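Local coordinates for alpha-actinin-like protein 1 (Schizosaccharomyces pombe, PDB 5BVR) that binds actin filaments through its N-terminal pair of calponin-homology domains and takes part in organising the contractile actin ring during cytokinesis, at residues 160-168 with 227-235; 11-19 with 216-226. All coordinates share one frame; numbering follows the deposited sequence.

Overall arrangement
Both contacts use helix 217-234 of the second calponin-homology (CH) domain, at different ends. Contact 2 (11-19 with 216-226) joins the start of this helix to the first helix of the other CH domain, so it is an inter-domain contact near the centre of the chain. Contact 1 (160-168 with 227-235) stays within the second CH domain and ends at a zinc ion held by His168 and Asp235. Their centres lie about 17 Å apart, yet they touch: CE1 of Phe161 is 3.6 Å from CE2 of Tyr223. A different zinc ion sits at the Asp216 and Arg218 site, about 3 Å from the nearest atom of the Asp216 side chain.

Contact 1 of 2, residues 160-168 with 227-235; sequences AFCALIHQH and YFHAFSTLD. With ZN (zinc ion), chain B.
His168 and Phe231 form a face-to-face stack, with ring centroids 4.0 Å apart and planes only 7° from parallel. A chi1 of 168° turns the imidazole over the Phe231 face, where His168 CB makes a separate CH-pi contact. Phe231 enters as a knob among Leu164, Ile165, Gln167 and His168, and its CE2 comes within 3.3 Å of Leu164 O. That oxygen accepts a hydrogen bond from Gln167 NE2, in the carbonyl plane and on a lone pair, at 2.9 Å. A lysine in place of Phe231 would probably leave one face of the His168 ring without its stacking partner and open a gap among Leu164, Ile165 and Gln167.

Toward the N-terminal ends of the segments, the packing is apolar. Ile165 CG1 meets the edge of the Tyr227 ring at CE2, 4.0 Å away, while Phe161 CD1 approaches Tyr227 CZ; the hydroxyl of Tyr227 pairs with that of Tyr223.

At the C-terminal ends, His168 ND1 at 1.9 Å, Asp235 OD2 at 2.0 Å and two waters bind zinc. A histidine ending helix 159-168 and an aspartate just past the nearly parallel helix 217-234 thus share one metal, whose charge probably offsets that of the carboxylate.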
# COMPACT_ATOMS: atom_id res chain seq x y z
N ALA A 160 7.98 -10.19 12.90
CA ALA A 160 6.60 -10.45 12.47
C ALA A 160 6.54 -10.78 10.96
O ALA A 160 5.83 -11.69 10.55
CB ALA A 160 5.66 -9.30 12.81
N PHE A 161 7.28 -10.02 10.14
CA PHE A 161 7.35 -10.30 8.72
C PHE A 161 7.92 -11.71 8.49
O PHE A 161 7.37 -12.47 7.69
CB PHE A 161 8.20 -9.29 7.95
CG PHE A 161 7.58 -7.93 7.82
CD1 PHE A 161 6.43 -7.74 7.09
CD2 PHE A 161 8.17 -6.83 8.41
CE1 PHE A 161 5.85 -6.48 6.94
CE2 PHE A 161 7.59 -5.55 8.25
CZ PHE A 161 6.43 -5.40 7.53
N CYS A 162 8.99 -12.04 9.19
CA CYS A 162 9.60 -13.37 9.03
C CYS A 162 8.64 -14.47 9.46
O CYS A 162 8.56 -15.51 8.79
CB CYS A 162 10.90 -13.50 9.81
SG CYS A 162 12.27 -12.53 9.10
N ALA A 163 7.90 -14.25 10.54
CA ALA A 163 6.98 -15.27 11.06
C ALA A 163 5.84 -15.47 10.08
O ALA A 163 5.41 -16.61 9.85
CB ALA A 163 6.45 -14.87 12.40
N LEU A 164 5.33 -14.38 9.49
CA LEU A 164 4.25 -14.52 8.52
C LEU A 164 4.67 -15.39 7.37
O LEU A 164 3.92 -16.25 6.93
CB LEU A 164 3.82 -13.15 8.01
CG LEU A 164 2.87 -12.33 8.87
CD1 LEU A 164 2.64 -10.97 8.22
CD2 LEU A 164 1.54 -13.02 9.08
N ILE A 165 5.88 -15.17 6.86
CA ILE A 165 6.40 -15.94 5.74
C ILE A 165 6.60 -17.40 6.16
O ILE A 165 6.17 -18.32 5.46
CB ILE A 165 7.71 -15.36 5.22
CG1 ILE A 165 7.43 -13.98 4.60
CG2 ILE A 165 8.34 -16.27 4.18
CD1 ILE A 165 8.68 -13.21 4.28
N HIS A 166 7.26 -17.60 7.29
CA HIS A 166 7.53 -18.95 7.75
C HIS A 166 6.26 -19.80 7.94
O HIS A 166 6.23 -20.99 7.56
CB HIS A 166 8.33 -18.91 9.06
CG HIS A 166 8.57 -20.24 9.67
ND1 HIS A 166 7.97 -20.63 10.84
CD2 HIS A 166 9.36 -21.28 9.28
CE1 HIS A 166 8.36 -21.86 11.15
NE2 HIS A 166 9.22 -22.26 10.23
N GLN A 167 5.22 -19.23 8.53
CA GLN A 167 4.03 -20.03 8.81
C GLN A 167 3.30 -20.38 7.52
O GLN A 167 2.66 -21.43 7.42
CB GLN A 167 3.10 -19.38 9.82
CG GLN A 167 2.56 -18.04 9.44
CD GLN A 167 1.35 -18.14 8.54
OE1 GLN A 167 0.51 -19.03 8.71
NE2 GLN A 167 1.24 -17.19 7.60
N HIS A 168 3.45 -19.52 6.51
CA HIS A 168 2.81 -19.76 5.22
C HIS A 168 3.64 -20.72 4.36
O HIS A 168 3.08 -21.58 3.66
CB HIS A 168 2.59 -18.40 4.54
CG HIS A 168 2.21 -18.48 3.10
ND1 HIS A 168 0.96 -18.90 2.66
CD2 HIS A 168 2.95 -18.21 2.00
CE1 HIS A 168 0.95 -18.83 1.33
NE2 HIS A 168 2.15 -18.45 0.91
N TYR A 227 0.69 -8.95 1.84
CA TYR A 227 0.82 -10.29 2.39
C TYR A 227 -0.54 -10.98 2.50
O TYR A 227 -0.70 -12.13 2.09
CB TYR A 227 1.48 -10.28 3.77
CG TYR A 227 2.98 -10.01 3.75
CD1 TYR A 227 3.49 -8.80 3.31
CD2 TYR A 227 3.88 -10.95 4.23
CE1 TYR A 227 4.86 -8.57 3.29
CE2 TYR A 227 5.23 -10.72 4.21
CZ TYR A 227 5.72 -9.53 3.76
OH TYR A 227 7.07 -9.34 3.76
N PHE A 228 -1.52 -10.30 3.05
CA PHE A 228 -2.85 -10.87 3.16
C PHE A 228 -3.37 -11.31 1.79
O PHE A 228 -3.87 -12.44 1.62
CB PHE A 228 -3.84 -9.85 3.73
CG PHE A 228 -5.25 -10.37 3.75
CD1 PHE A 228 -5.69 -11.16 4.80
CD2 PHE A 228 -6.11 -10.15 2.67
CE1 PHE A 228 -6.98 -11.69 4.81
CE2 PHE A 228 -7.39 -10.67 2.69
CZ PHE A 228 -7.82 -11.45 3.76
N HIS A 229 -3.31 -10.43 0.81
CA HIS A 229 -3.89 -10.78 -0.49
C HIS A 229 -3.09 -11.87 -1.19
O HIS A 229 -3.68 -12.82 -1.76
CB HIS A 229 -4.03 -9.56 -1.40
CG HIS A 229 -5.07 -8.59 -0.95
ND1 HIS A 229 -6.42 -8.87 -0.98
CD2 HIS A 229 -4.96 -7.35 -0.42
CE1 HIS A 229 -7.10 -7.83 -0.51
NE2 HIS A 229 -6.23 -6.89 -0.17
N ALA A 230 -1.77 -11.79 -1.15
CA ALA A 230 -0.97 -12.81 -1.83
C ALA A 230 -1.11 -14.16 -1.16
O ALA A 230 -1.34 -15.17 -1.83
CB ALA A 230 0.49 -12.39 -1.90
N PHE A 231 -0.98 -14.19 0.17
CA PHE A 231 -1.05 -15.46 0.88
C PHE A 231 -2.42 -16.08 0.65
O PHE A 231 -2.54 -17.28 0.39
CB PHE A 231 -0.82 -15.28 2.39
CG PHE A 231 0.60 -14.99 2.78
CD1 PHE A 231 1.60 -14.76 1.87
CD2 PHE A 231 0.91 -14.98 4.13
CE1 PHE A 231 2.91 -14.51 2.30
CE2 PHE A 231 2.21 -14.74 4.56
CZ PHE A 231 3.20 -14.50 3.63
N SER A 232 -3.47 -15.27 0.80
CA SER A 232 -4.83 -15.79 0.67
C SER A 232 -5.07 -16.37 -0.72
O SER A 232 -5.68 -17.42 -0.88
CB SER A 232 -5.86 -14.72 0.98
OG SER A 232 -5.75 -14.26 2.33
N THR A 233 -4.60 -15.67 -1.75
CA THR A 233 -4.78 -16.12 -3.12
C THR A 233 -4.01 -17.39 -3.37
O THR A 233 -4.54 -18.35 -3.95
CB THR A 233 -4.34 -15.02 -4.08
OG1 THR A 233 -5.22 -13.90 -3.90
CG2 THR A 233 -4.40 -15.48 -5.54
N LEU A 234 -2.77 -17.43 -2.90
CA LEU A 234 -1.93 -18.58 -3.11
C LEU A 234 -2.43 -19.81 -2.35
O LEU A 234 -2.18 -20.94 -2.77
CB LEU A 234 -0.48 -18.27 -2.77
CG LEU A 234 0.22 -17.32 -3.75
CD1 LEU A 234 1.51 -16.71 -3.14
CD2 LEU A 234 0.51 -18.02 -5.06
N ASP A 235 -3.13 -19.58 -1.24
CA ASP A 235 -3.66 -20.67 -0.42
C ASP A 235 -5.02 -21.21 -0.87
O ASP A 235 -5.53 -22.14 -0.24
CB ASP A 235 -3.75 -20.23 1.04
CG ASP A 235 -2.39 -20.07 1.68
OD1 ASP A 235 -1.39 -20.60 1.16
OD2 ASP A 235 -2.33 -19.38 2.70
ZN ZN B . -0.60 -19.27 3.64
O HOH W 1 -1.03 -17.76 5.29
O HOH W 2 1.22 -22.08 1.62
O HOH W 3 -0.34 -21.06 4.53

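Contact 2 of 2, residues 11-19 with 216-226; sequences VQNRTFTKW and DERSIMTYVAE
Gln12 reaches across to Asp216 where the two calponin-homology domains of this actin-binding tandem meet, the first helix of one lying against the last long helix of the other. Gln12 runs extended, its CG anti to the backbone N (chi1 -168°), and the side chains cross at about a right angle, with amide and carboxylate planes 52° apart. Its NE2 meets Asp216 OD2 on the syn side at 3.0 Å, nearly straight at 171°.

OD2 is gripped twice more. Ser219 OG comes on the anti side at 2.7 Å, and Asp216, at the N-cap of helix 217-234, takes the capping bond from Ser219 N, above the carboxylate plane. Three donors on one oxygen hold the carboxylate and, with the zinc ion at the Asp216 and Arg218 site, would probably keep it ionised.

Beside this polar knot, Ser219 OG lies 3.3 Å from Gln12 CA, and Val11 CG1 meets the same hydroxyl. Phe16 carries Gln12 CG over one face of its ring, while Arg218 CB stands at the ring edge, 3.9 Å from CZ. The Arg218 guanidinium makes a cation-pi contact with Trp109 and, at its edge, shares a water with Gln12 OE1.

Farther along, Thr222 lies across Trp19, its CG2 3.8 Å from Trp19 CD1. A water in the plane of the indole accepts from Trp19 NE1 and donates to Glu226 OE2, 3.0 Å from each.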
# COMPACT_ATOMS: atom_id res chain seq x y z
N VAL A 11 8.71 8.54 3.80
CA VAL A 11 8.37 7.12 3.70
C VAL A 11 7.01 6.93 3.06
O VAL A 11 6.85 6.10 2.18
CB VAL A 11 8.41 6.44 5.09
CG1 VAL A 11 7.79 5.05 5.04
CG2 VAL A 11 9.84 6.37 5.61
N GLN A 12 6.03 7.70 3.51
CA GLN A 12 4.69 7.54 2.98
C GLN A 12 4.62 7.94 1.52
O GLN A 12 3.96 7.27 0.73
CB GLN A 12 3.70 8.34 3.80
CG GLN A 12 2.27 8.02 3.50
CD GLN A 12 1.33 8.79 4.38
OE1 GLN A 12 0.71 9.77 3.94
NE2 GLN A 12 1.22 8.36 5.63
N ASN A 13 5.26 9.06 1.16
CA ASN A 13 5.33 9.47 -0.22
C ASN A 13 5.90 8.32 -1.07
O ASN A 13 5.27 7.89 -2.07
CB ASN A 13 6.18 10.75 -0.29
CG ASN A 13 6.20 11.39 -1.64
OD1 ASN A 13 5.81 10.80 -2.64
ND2 ASN A 13 6.68 12.62 -1.69
N ARG A 14 7.03 7.78 -0.66
CA ARG A 14 7.69 6.77 -1.44
C ARG A 14 6.86 5.50 -1.49
O ARG A 14 6.74 4.88 -2.54
CB ARG A 14 9.10 6.52 -0.93
CG ARG A 14 10.02 7.69 -1.31
CD ARG A 14 11.44 7.49 -0.80
NE ARG A 14 11.53 7.58 0.64
CZ ARG A 14 11.69 6.54 1.46
NH1 ARG A 14 11.81 5.30 0.99
NH2 ARG A 14 11.76 6.77 2.76
N THR A 15 6.26 5.12 -0.38
CA THR A 15 5.48 3.89 -0.33
C THR A 15 4.24 3.99 -1.19
O THR A 15 3.90 3.07 -1.96
CB THR A 15 5.08 3.55 1.11
OG1 THR A 15 6.27 3.37 1.91
CG2 THR A 15 4.30 2.28 1.17
N PHE A 16 3.53 5.11 -1.06
CA PHE A 16 2.34 5.35 -1.86
C PHE A 16 2.68 5.42 -3.35
O PHE A 16 1.89 4.95 -4.16
CB PHE A 16 1.61 6.63 -1.43
CG PHE A 16 0.85 6.51 -0.11
CD1 PHE A 16 0.96 5.40 0.73
CD2 PHE A 16 0.02 7.56 0.29
CE1 PHE A 16 0.26 5.34 1.94
CE2 PHE A 16 -0.69 7.50 1.51
CZ PHE A 16 -0.56 6.36 2.33
N THR A 17 3.82 6.01 -3.69
CA THR A 17 4.25 6.06 -5.09
C THR A 17 4.49 4.65 -5.60
O THR A 17 4.04 4.29 -6.69
CB THR A 17 5.52 6.90 -5.25
OG1 THR A 17 5.23 8.23 -4.84
CG2 THR A 17 6.02 6.91 -6.69
N LYS A 18 5.18 3.83 -4.82
CA LYS A 18 5.45 2.46 -5.24
C LYS A 18 4.13 1.67 -5.40
O LYS A 18 3.98 0.91 -6.37
CB LYS A 18 6.42 1.77 -4.27
CG LYS A 18 7.87 2.21 -4.48
CD LYS A 18 8.82 1.67 -3.44
CE LYS A 18 9.10 2.73 -2.38
NZ LYS A 18 10.05 2.30 -1.33
N TRP A 19 3.18 1.87 -4.48
CA TRP A 19 1.88 1.22 -4.56
C TRP A 19 1.17 1.64 -5.87
O TRP A 19 0.69 0.79 -6.62
CB TRP A 19 1.04 1.56 -3.33
CG TRP A 19 -0.34 1.02 -3.44
CD1 TRP A 19 -0.78 -0.24 -3.12
CD2 TRP A 19 -1.48 1.72 -3.94
NE1 TRP A 19 -2.13 -0.34 -3.36
CE2 TRP A 19 -2.58 0.84 -3.88
CE3 TRP A 19 -1.68 3.01 -4.42
CZ2 TRP A 19 -3.85 1.23 -4.28
CZ3 TRP A 19 -2.94 3.39 -4.80
CH2 TRP A 19 -4.01 2.50 -4.75
N ASP A 216 5.82 4.76 9.98
CA ASP A 216 4.61 5.26 9.35
C ASP A 216 3.56 4.16 9.23
O ASP A 216 3.71 3.22 8.45
CB ASP A 216 4.87 5.89 7.98
CG ASP A 216 3.65 6.56 7.44
OD1 ASP A 216 3.22 7.55 8.07
OD2 ASP A 216 3.06 6.08 6.44
N GLU A 217 2.47 4.34 9.97
CA GLU A 217 1.40 3.36 10.05
C GLU A 217 0.79 3.05 8.69
O GLU A 217 0.61 1.88 8.34
CB GLU A 217 0.31 3.85 10.99
CG GLU A 217 -0.74 2.78 11.27
CD GLU A 217 -1.84 3.22 12.19
OE1 GLU A 217 -2.03 4.44 12.41
OE2 GLU A 217 -2.54 2.33 12.69
N ARG A 218 0.43 4.07 7.93
CA ARG A 218 -0.23 3.82 6.65
C ARG A 218 0.67 3.08 5.68
O ARG A 218 0.21 2.22 4.95
CB ARG A 218 -0.70 5.14 6.06
CG ARG A 218 -1.83 5.75 6.87
CD ARG A 218 -2.27 7.15 6.40
NE ARG A 218 -3.43 7.57 7.16
CZ ARG A 218 -4.17 8.65 6.90
NH1 ARG A 218 -3.87 9.45 5.88
NH2 ARG A 218 -5.22 8.91 7.66
N SER A 219 1.96 3.40 5.67
CA SER A 219 2.90 2.68 4.84
C SER A 219 2.98 1.20 5.21
O SER A 219 2.97 0.31 4.35
CB SER A 219 4.28 3.32 4.92
OG SER A 219 4.24 4.65 4.46
N ILE A 220 3.10 0.92 6.49
CA ILE A 220 3.17 -0.45 6.96
C ILE A 220 1.89 -1.18 6.58
O ILE A 220 1.95 -2.30 6.06
CB ILE A 220 3.50 -0.55 8.47
CG1 ILE A 220 4.96 -0.14 8.67
CG2 ILE A 220 3.22 -1.95 9.01
CD1 ILE A 220 5.32 0.06 10.13
N MET A 221 0.74 -0.59 6.85
CA MET A 221 -0.53 -1.21 6.48
C MET A 221 -0.60 -1.53 5.00
O MET A 221 -1.07 -2.59 4.60
CB MET A 221 -1.68 -0.31 6.83
CG MET A 221 -1.96 -0.17 8.32
SD MET A 221 -3.32 0.95 8.70
CE MET A 221 -4.60 0.02 7.85
N THR A 222 -0.16 -0.60 4.18
CA THR A 222 -0.20 -0.80 2.73
C THR A 222 0.61 -2.04 2.34
O THR A 222 0.16 -2.84 1.50
CB THR A 222 0.34 0.44 1.98
OG1 THR A 222 -0.45 1.57 2.34
CG2 THR A 222 0.27 0.26 0.46
N TYR A 223 1.80 -2.19 2.91
CA TYR A 223 2.69 -3.29 2.60
C TYR A 223 2.15 -4.62 3.18
O TYR A 223 2.09 -5.64 2.47
CB TYR A 223 4.12 -2.98 3.08
CG TYR A 223 5.10 -4.08 2.79
CD1 TYR A 223 5.36 -4.51 1.50
CD2 TYR A 223 5.81 -4.67 3.81
CE1 TYR A 223 6.27 -5.55 1.25
CE2 TYR A 223 6.72 -5.70 3.57
CZ TYR A 223 6.95 -6.13 2.30
OH TYR A 223 7.83 -7.15 2.06
N VAL A 224 1.73 -4.61 4.44
CA VAL A 224 1.23 -5.82 5.07
C VAL A 224 -0.02 -6.32 4.33
O VAL A 224 -0.22 -7.54 4.20
CB VAL A 224 0.93 -5.58 6.55
CG1 VAL A 224 0.15 -6.75 7.16
CG2 VAL A 224 2.23 -5.35 7.31
N ALA A 225 -0.86 -5.42 3.82
CA ALA A 225 -2.03 -5.84 3.04
C ALA A 225 -1.62 -6.71 1.84
O ALA A 225 -2.39 -7.60 1.41
CB ALA A 225 -2.83 -4.63 2.54
N GLU A 226 -0.43 -6.48 1.28
CA GLU A 226 0.06 -7.31 0.16
C GLU A 226 0.24 -8.75 0.61
O GLU A 226 -0.01 -9.68 -0.17
CB GLU A 226 1.38 -6.81 -0.44
CG GLU A 226 1.31 -5.41 -1.06
CD GLU A 226 0.65 -5.35 -2.42
OE1 GLU A 226 0.42 -6.42 -3.02
OE2 GLU A 226 0.38 -4.23 -2.89
O HOH W 4 -1.85 10.24 4.03
O HOH W 5 -2.48 -3.32 -3.13